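Local coordinates for heat shock protein-related protein (Deinococcus radiodurans, PDB 4FEI) that is a small heat shock protein, a stress-response chaperone expected to bind unfolding proteins and limit their aggregation, seen here as its alpha-crystallin domain, at residues A[32-37]-A[85-90]. Numbering follows the deposited sequence.
Sequences LALAED and GVLTVR
Across the interior of the alpha-crystallin beta-sandwich, L34 of strand 33-37 packs on L87 and V89 of strand 86-92, joining the two facing sheets. That the strands belong to different sheets follows from the hydrogen bonding: A33 and A35 pair through their backbones with S44 and T42 of strand 40-47, whereas L87 and T88 pair with L22 of strand 17-23 and S81 of strand 79-83. The closest CA atoms, those of L34 and V89, are 9.0 Å apart, a spacing bridged by side chains alone. Alternation along each strand sets the inward faces: L34, L87 and V89 all direct their CB toward the other segment, while T88 is turned from it and lies against R12 of strand 9-14. L87 and V89 are buried, and L34 is partly exposed, as suits a residue on the outermost strand of its sheet within this chain. L34 also touches L41 and V43 on the neighbouring strand, and V89 rests on L20, so the apolar layer extends to the neighbouring strand in each sheet. The two methyls of L34 divide the work. With CG of L34 anti to the carbonyl carbon (chi1 -84°), its branch faces the opposite sheet; L34 CD2 meets L87 CD2 tip to tip at 4.0 Å. The side chains of L34 and V89 instead slide past one another in opposite directions, and L34 CD1 lies 3.9 Å from V89 CG2.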
loop_
_atom_site.group_PDB
_atom_site.type_symbol
_atom_site.label_atom_id
_atom_site.label_comp_id
_atom_site.label_asym_id
_atom_site.label_seq_id
_atom_site.Cartn_x
_atom_site.Cartn_y
_atom_site.Cartn_z
ATOM N N LEU A 32 -13.231 6.921 0.400
ATOM C CA LEU A 32 -12.550 7.485 -0.751
ATOM C C LEU A 32 -13.420 8.512 -1.484
ATOM O O LEU A 32 -14.556 8.250 -1.841
ATOM C CB LEU A 32 -12.149 6.346 -1.703
ATOM C CG LEU A 32 -10.950 5.486 -1.353
ATOM C CD1 LEU A 32 -10.885 4.238 -2.258
ATOM C CD2 LEU A 32 -9.650 6.319 -1.431
ATOM N N ALA A 33 -12.881 9.692 -1.694
ATOM C CA ALA A 33 -13.549 10.719 -2.481
ATOM C C ALA A 33 -12.548 11.312 -3.462
ATOM O O ALA A 33 -11.362 11.449 -3.132
ATOM C CB ALA A 33 -14.172 11.824 -1.579
ATOM N N LEU A 34 -13.048 11.659 -4.652
ATOM C CA LEU A 34 -12.232 12.162 -5.758
ATOM C C LEU A 34 -12.967 13.352 -6.395
ATOM O O LEU A 34 -14.132 13.240 -6.770
ATOM C CB LEU A 34 -12.059 11.078 -6.826
ATOM C CG LEU A 34 -11.026 9.945 -6.866
ATOM C CD1 LEU A 34 -9.618 10.531 -6.934
ATOM C CD2 LEU A 34 -11.140 8.989 -5.731
ATOM N N ALA A 35 -12.290 14.489 -6.503
ATOM C CA ALA A 35 -12.883 15.699 -7.079
ATOM C C ALA A 35 -11.874 16.428 -7.968
ATOM O O ALA A 35 -10.731 16.625 -7.591
ATOM C CB ALA A 35 -13.433 16.645 -5.970
ATOM N N GLU A 36 -12.308 16.830 -9.150
ATOM C CA GLU A 36 -11.432 17.553 -10.049
ATOM C C GLU A 36 -11.902 18.994 -10.209
ATOM O O GLU A 36 -13.015 19.244 -10.626
ATOM C CB GLU A 36 -11.261 16.814 -11.394
ATOM C CG GLU A 36 -12.531 16.573 -12.181
ATOM C CD GLU A 36 -12.333 15.791 -13.473
ATOM O OE1 GLU A 36 -11.395 16.127 -14.247
ATOM O OE2 GLU A 36 -13.154 14.858 -13.728
ATOM N N ASP A 37 -11.059 19.935 -9.807
ATOM C CA ASP A 37 -11.377 21.352 -9.880
ATOM C C ASP A 37 -10.383 21.922 -10.847
ATOM O O ASP A 37 -9.245 22.260 -10.438
ATOM C CB ASP A 37 -11.268 22.039 -8.499
ATOM C CG ASP A 37 -11.675 23.527 -8.534
ATOM O OD1 ASP A 37 -10.954 24.323 -9.188
ATOM O OD2 ASP A 37 -12.706 23.921 -7.904
ATOM N N GLY A 85 -4.914 -2.757 -3.111
ATOM C CA GLY A 85 -4.376 -1.622 -2.377
ATOM C C GLY A 85 -3.913 -0.474 -3.260
ATOM O O GLY A 85 -3.254 0.434 -2.793
ATOM N N VAL A 86 -4.276 -0.504 -4.542
ATOM C CA VAL A 86 -3.884 0.551 -5.486
ATOM C C VAL A 86 -5.125 1.198 -6.106
ATOM O O VAL A 86 -5.960 0.511 -6.722
ATOM C CB VAL A 86 -2.949 -0.028 -6.599
ATOM C CG1 VAL A 86 -2.644 0.994 -7.730
ATOM C CG2 VAL A 86 -1.652 -0.637 -5.971
ATOM N N LEU A 87 -5.214 2.517 -5.995
ATOM C CA LEU A 87 -6.248 3.265 -6.686
ATOM C C LEU A 87 -5.770 3.756 -8.049
ATOM O O LEU A 87 -4.840 4.527 -8.134
ATOM C CB LEU A 87 -6.693 4.442 -5.831
ATOM C CG LEU A 87 -7.793 5.335 -6.434
ATOM C CD1 LEU A 87 -9.116 4.605 -6.517
ATOM C CD2 LEU A 87 -7.914 6.557 -5.584
ATOM N N THR A 88 -6.434 3.325 -9.116
ATOM C CA THR A 88 -6.134 3.779 -10.480
ATOM C C THR A 88 -7.237 4.715 -10.943
ATOM O O THR A 88 -8.388 4.301 -11.100
ATOM C CB THR A 88 -6.013 2.553 -11.444
ATOM O OG1 THR A 88 -5.054 1.613 -10.923
ATOM C CG2 THR A 88 -5.610 2.983 -12.867
ATOM N N VAL A 89 -6.885 5.978 -11.150
ATOM C CA VAL A 89 -7.806 6.958 -11.678
ATOM C C VAL A 89 -7.404 7.365 -13.104
ATOM O O VAL A 89 -6.337 7.900 -13.317
ATOM C CB VAL A 89 -7.868 8.261 -10.782
ATOM C CG1 VAL A 89 -9.097 9.164 -11.195
ATOM C CG2 VAL A 89 -7.855 7.918 -9.273
ATOM N N ARG A 90 -8.292 7.161 -14.062
ATOM C CA ARG A 90 -7.994 7.365 -15.453
ATOM C C ARG A 90 -8.739 8.600 -16.032
ATOM O O ARG A 90 -9.958 8.752 -15.845
ATOM C CB ARG A 90 -8.390 6.099 -16.198
ATOM C CG ARG A 90 -7.804 5.972 -17.554
ATOM C CD ARG A 90 -7.681 4.483 -17.921
ATOM N NE ARG A 90 -6.790 4.319 -19.062
ATOM C CZ ARG A 90 -6.360 3.152 -19.513
ATOM N NH1 ARG A 90 -5.546 3.121 -20.559
ATOM N NH2 ARG A 90 -6.732 2.017 -18.913
#